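Local coordinates for protein hemin degrading factor (Pseudomonas aeruginosa, PDB 4MF9) that binds heme through an axial histidine and serves in heme trafficking, and has been identified as a heme-degrading enzyme, at residues 66-80 and 91-103. Residues are numbered along the deposited sequence; the frame is centred on the assembly and turned at random.
Sequences WAALLPALGELGPIM and ERKGPYREVTVSA
Tyr96, centre of an inverse gamma turn between the corner at Gly94 and strand 99-101, packs its ring on Leu70, Leu73 and Ile79. Its CB rests 3.9 Å from Leu73 CB. Further out, Tyr96 CD2 lies 3.7 Å from Leu70 O, while Tyr96 CD1 meets Ile79 CD1 at the ring edge. Leu73, running alongside with CG anti to the carbonyl carbon (chi1 -65°), sets its CD1 over the ring centre, 3.9 Å from the centroid, as a CH-pi contact. At the tip, Tyr96 OH lies 4.0 Å from Leu70 CD2 and hydrogen-bonds His153 NE2, so a long aromatic with a polar end suits this buried place.

Beyond the ring, the beta-branched valines offer methyls that branching leucine can reach: Val99 CG1 packs 3.7 Å from Leu70 CB, and Val101 CG2 meets Leu70 CD1. In the other direction, Ile79 and Gly94 exchange two backbone N-H···O bonds, closing the hairpin; Gly94 suits the corner, its phi of 157° being easiest without a side chain. Two waters bridge the backbones, one donating to Pro71 O and Tyr96 O, the other to Leu73 O and Gly77 O while accepting from Tyr96 N. Apolar packing thus joins helix 66-72 to edge strand 99-101, with water serving the backbone polar atoms.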
loop_
_atom_site.group_PDB
_atom_site.type_symbol
_atom_site.label_atom_id
_atom_site.label_comp_id
_atom_site.label_asym_id
_atom_site.label_seq_id
_atom_site.Cartn_x
_atom_site.Cartn_y
_atom_site.Cartn_z
ATOM N N TRP A 66 16.316 8.934 -3.034
ATOM C CA TRP A 66 15.655 8.131 -1.992
ATOM C C TRP A 66 16.603 7.760 -0.859
ATOM O O TRP A 66 16.200 7.686 0.294
ATOM C CB TRP A 66 14.987 6.876 -2.586
ATOM C CG TRP A 66 14.226 7.184 -3.834
ATOM C CD1 TRP A 66 14.445 6.661 -5.071
ATOM C CD2 TRP A 66 13.172 8.151 -3.983
ATOM N NE1 TRP A 66 13.573 7.217 -5.976
ATOM C CE2 TRP A 66 12.782 8.133 -5.335
ATOM C CE3 TRP A 66 12.505 9.010 -3.097
ATOM C CZ2 TRP A 66 11.757 8.943 -5.828
ATOM C CZ3 TRP A 66 11.488 9.815 -3.586
ATOM C CH2 TRP A 66 11.126 9.779 -4.941
ATOM N N ALA A 67 17.873 7.551 -1.193
ATOM C CA ALA A 67 18.878 7.177 -0.199
ATOM C C ALA A 67 19.094 8.250 0.872
ATOM O O ALA A 67 19.369 7.918 2.020
ATOM C CB ALA A 67 20.188 6.830 -0.876
ATOM N N ALA A 68 19.002 9.527 0.500
ATOM C CA ALA A 68 19.050 10.603 1.498
ATOM C C ALA A 68 17.676 10.898 2.126
ATOM O O ALA A 68 17.556 11.062 3.348
ATOM C CB ALA A 68 19.656 11.877 0.901
ATOM N N LEU A 69 16.645 10.981 1.291
ATOM C CA LEU A 69 15.303 11.359 1.750
ATOM C C LEU A 69 14.718 10.377 2.774
ATOM O O LEU A 69 14.282 10.781 3.853
ATOM C CB LEU A 69 14.371 11.496 0.538
ATOM C CG LEU A 69 12.920 11.984 0.627
ATOM C CD1 LEU A 69 11.963 10.814 0.690
ATOM C CD2 LEU A 69 12.685 12.937 1.797
ATOM N N LEU A 70 14.711 9.092 2.439
ATOM C CA LEU A 70 14.084 8.087 3.309
ATOM C C LEU A 70 14.629 8.022 4.743
ATOM O O LEU A 70 13.853 8.042 5.680
ATOM C CB LEU A 70 14.082 6.703 2.649
ATOM C CG LEU A 70 13.288 6.611 1.347
ATOM C CD1 LEU A 70 13.568 5.290 0.629
ATOM C CD2 LEU A 70 11.800 6.783 1.614
ATOM N N PRO A 71 15.966 7.952 4.926
ATOM C CA PRO A 71 16.461 7.987 6.311
ATOM C C PRO A 71 16.126 9.305 6.994
ATOM O O PRO A 71 15.815 9.319 8.188
ATOM C CB PRO A 71 17.986 7.868 6.148
ATOM C CG PRO A 71 18.184 7.265 4.819
ATOM C CD PRO A 71 17.060 7.771 3.962
ATOM N N ALA A 72 16.171 10.402 6.238
ATOM C CA ALA A 72 15.907 11.735 6.792
ATOM C C ALA A 72 14.504 11.874 7.379
ATOM O O ALA A 72 14.292 12.652 8.314
ATOM C CB ALA A 72 16.155 12.815 5.742
ATOM N N LEU A 73 13.557 11.126 6.881
ATOM C CA LEU A 73 12.233 11.226 7.407
ATOM C C LEU A 73 12.205 10.840 8.852
ATOM O O LEU A 73 11.316 11.167 9.531
ATOM C CB LEU A 73 11.250 10.392 6.616
ATOM C CG LEU A 73 11.011 10.800 5.191
ATOM C CD1 LEU A 73 10.088 9.874 4.406
ATOM C CD2 LEU A 73 10.568 12.205 5.045
ATOM N N GLY A 74 13.200 10.084 9.264
ATOM C CA GLY A 74 13.323 9.713 10.664
ATOM C C GLY A 74 13.551 10.911 11.570
ATOM O O GLY A 74 13.328 10.840 12.778
ATOM N N GLU A 75 13.995 12.006 10.996
ATOM C CA GLU A 75 14.253 13.235 11.708
ATOM C C GLU A 75 12.945 13.839 12.235
ATOM O O GLU A 75 12.936 14.609 13.106
ATOM C CB GLU A 75 15.041 14.192 10.808
ATOM C CG GLU A 75 16.505 13.793 10.563
ATOM C CD GLU A 75 17.185 14.420 9.329
ATOM O OE1 GLU A 75 16.647 15.321 8.700
ATOM O OE2 GLU A 75 18.291 13.978 8.970
ATOM N N LEU A 76 11.845 13.443 11.629
ATOM C CA LEU A 76 10.547 14.049 11.895
ATOM C C LEU A 76 9.819 13.481 13.109
ATOM O O LEU A 76 8.754 13.976 13.469
ATOM C CB LEU A 76 9.652 13.922 10.661
ATOM C CG LEU A 76 10.238 14.567 9.406
ATOM C CD1 LEU A 76 9.436 14.187 8.178
ATOM C CD2 LEU A 76 10.293 16.080 9.558
ATOM N N GLY A 77 10.379 12.454 13.739
ATOM C CA GLY A 77 9.703 11.814 14.857
ATOM C C GLY A 77 8.482 11.039 14.403
ATOM O O GLY A 77 8.403 10.635 13.246
ATOM N N PRO A 78 7.530 10.815 15.313
ATOM C CA PRO A 78 6.318 10.070 14.959
ATOM C C PRO A 78 5.544 10.746 13.839
ATOM O O PRO A 78 5.189 11.925 13.947
ATOM C CB PRO A 78 5.498 10.094 16.257
ATOM C CG PRO A 78 6.520 10.230 17.332
ATOM C CD PRO A 78 7.586 11.123 16.754
ATOM N N ILE A 79 5.286 9.993 12.776
ATOM C CA ILE A 79 4.495 10.476 11.659
ATOM C C ILE A 79 3.326 9.544 11.403
ATOM O O ILE A 79 3.107 8.568 12.138
ATOM C CB ILE A 79 5.344 10.561 10.373
ATOM C CG1 ILE A 79 6.276 9.351 10.253
ATOM C CG2 ILE A 79 6.158 11.856 10.352
ATOM C CD1 ILE A 79 5.654 8.131 9.536
ATOM N N MET A 80 2.595 9.812 10.360
ATOM C CA MET A 80 1.651 8.874 9.848
ATOM C C MET A 80 1.969 8.537 8.379
ATOM O O MET A 80 2.075 9.412 7.558
ATOM C CB MET A 80 0.250 9.431 9.968
ATOM C CG MET A 80 -0.842 8.521 9.552
ATOM S SD MET A 80 -1.252 8.486 7.864
ATOM C CE MET A 80 -2.241 9.937 7.595
ATOM N N GLU A 91 -3.255 3.342 6.992
ATOM C CA GLU A 91 -2.625 4.429 7.716
ATOM C C GLU A 91 -2.001 3.969 8.996
ATOM O O GLU A 91 -2.681 3.579 9.903
ATOM C CB GLU A 91 -3.594 5.597 8.013
ATOM C CG GLU A 91 -4.191 6.230 6.812
ATOM C CD GLU A 91 -5.205 7.346 7.060
ATOM O OE1 GLU A 91 -5.379 7.843 8.121
ATOM O OE2 GLU A 91 -5.763 7.728 6.100
ATOM N N ARG A 92 -0.695 4.084 9.115
ATOM C CA ARG A 92 0.005 3.611 10.288
ATOM C C ARG A 92 0.822 4.711 10.920
ATOM O O ARG A 92 1.455 5.446 10.242
ATOM C CB ARG A 92 0.901 2.451 9.956
ATOM C CG ARG A 92 1.314 1.557 11.087
ATOM C CD ARG A 92 0.155 1.135 11.947
ATOM N NE ARG A 92 0.494 0.068 12.888
ATOM C CZ ARG A 92 1.056 0.235 14.056
ATOM N NH1 ARG A 92 1.420 1.422 14.482
ATOM N NH2 ARG A 92 1.308 -0.816 14.793
ATOM N N LYS A 93 0.824 4.789 12.229
ATOM C CA LYS A 93 1.551 5.820 12.943
ATOM C C LYS A 93 2.775 5.301 13.658
ATOM O O LYS A 93 2.748 4.208 14.169
ATOM C CB LYS A 93 0.659 6.527 13.932
ATOM C CG LYS A 93 -0.458 7.300 13.336
ATOM C CD LYS A 93 -1.190 8.003 14.429
ATOM C CE LYS A 93 -2.601 8.290 14.039
ATOM N NZ LYS A 93 -3.290 8.977 15.156
ATOM N N GLY A 94 3.840 6.096 13.646
ATOM C CA GLY A 94 5.097 5.754 14.290
ATOM C C GLY A 94 6.260 6.515 13.675
ATOM O O GLY A 94 6.106 7.183 12.659
ATOM N N PRO A 95 7.446 6.405 14.277
ATOM C CA PRO A 95 8.643 7.028 13.700
ATOM C C PRO A 95 9.071 6.346 12.397
ATOM O O PRO A 95 8.956 5.117 12.288
ATOM C CB PRO A 95 9.694 6.792 14.783
ATOM C CG PRO A 95 9.251 5.510 15.445
ATOM C CD PRO A 95 7.753 5.622 15.490
ATOM N N TYR A 96 9.558 7.115 11.424
ATOM C CA TYR A 96 9.993 6.532 10.142
ATOM C C TYR A 96 11.379 5.901 10.255
ATOM O O TYR A 96 12.374 6.467 9.800
ATOM C CB TYR A 96 9.970 7.582 9.018
ATOM C CG TYR A 96 9.645 7.032 7.635
ATOM C CD1 TYR A 96 8.322 6.944 7.192
ATOM C CD2 TYR A 96 10.657 6.608 6.773
ATOM C CE1 TYR A 96 8.021 6.451 5.929
ATOM C CE2 TYR A 96 10.363 6.115 5.512
ATOM C CZ TYR A 96 9.045 6.040 5.100
ATOM O OH TYR A 96 8.764 5.541 3.843
ATOM N N ARG A 97 11.435 4.754 10.884
ATOM C CA ARG A 97 12.641 3.956 11.060
ATOM C C ARG A 97 12.274 2.489 11.285
ATOM O O ARG A 97 11.162 2.235 11.653
ATOM C CB ARG A 97 13.387 4.434 12.280
ATOM C CG ARG A 97 12.636 4.188 13.544
ATOM C CD ARG A 97 13.508 4.286 14.765
ATOM N NE ARG A 97 12.680 4.410 15.929
ATOM C CZ ARG A 97 12.402 3.428 16.761
ATOM N NH1 ARG A 97 12.902 2.223 16.554
ATOM N NH2 ARG A 97 11.615 3.649 17.783
ATOM N N GLU A 98 13.192 1.559 11.057
ATOM C CA GLU A 98 14.557 1.787 10.675
ATOM C C GLU A 98 14.687 1.642 9.189
ATOM O O GLU A 98 14.256 0.677 8.666
ATOM C CB GLU A 98 15.489 0.786 11.373
ATOM C CG GLU A 98 15.523 0.820 12.883
ATOM C CD GLU A 98 16.164 2.095 13.441
ATOM O OE1 GLU A 98 17.047 2.675 12.759
ATOM O OE2 GLU A 98 15.783 2.523 14.560
ATOM N N VAL A 99 15.256 2.625 8.511
ATOM C CA VAL A 99 15.318 2.657 7.055
ATOM C C VAL A 99 16.624 2.085 6.503
ATOM O O VAL A 99 17.703 2.496 6.907
ATOM C CB VAL A 99 15.158 4.098 6.528
ATOM C CG1 VAL A 99 15.348 4.141 5.026
ATOM C CG2 VAL A 99 13.793 4.647 6.910
ATOM N N THR A 100 16.523 1.181 5.560
ATOM C CA THR A 100 17.663 0.735 4.789
ATOM C C THR A 100 17.327 0.808 3.326
ATOM O O THR A 100 16.224 0.481 2.948
ATOM C CB THR A 100 18.171 -0.698 5.146
ATOM O OG1 THR A 100 17.149 -1.647 4.902
ATOM C CG2 THR A 100 18.582 -0.835 6.508
ATOM N N VAL A 101 18.279 1.248 2.516
ATOM C CA VAL A 101 18.122 1.342 1.068
ATOM C C VAL A 101 19.248 0.551 0.402
ATOM O O VAL A 101 20.421 0.709 0.763
ATOM C CB VAL A 101 18.170 2.813 0.590
ATOM C CG1 VAL A 101 18.115 2.896 -0.932
ATOM C CG2 VAL A 101 17.022 3.609 1.215
ATOM N N SER A 102 18.896 -0.289 -0.571
ATOM C CA SER A 102 19.872 -1.187 -1.202
ATOM C C SER A 102 21.005 -0.452 -1.929
ATOM O O SER A 102 20.897 0.740 -2.253
ATOM C CB SER A 102 19.172 -2.159 -2.156
ATOM O OG SER A 102 18.633 -1.477 -3.276
ATOM N N ALA A 103 22.070 -1.170 -2.237
ATOM C CA ALA A 103 23.250 -0.572 -2.863
ATOM C C ALA A 103 22.939 0.012 -4.204
ATOM O O ALA A 103 23.435 1.040 -4.550
ATOM C CB ALA A 103 24.316 -1.612 -3.019
HETATM O O HOH W 1 14.935 7.143 9.479
HETATM O O HOH W 2 10.186 9.835 11.596
#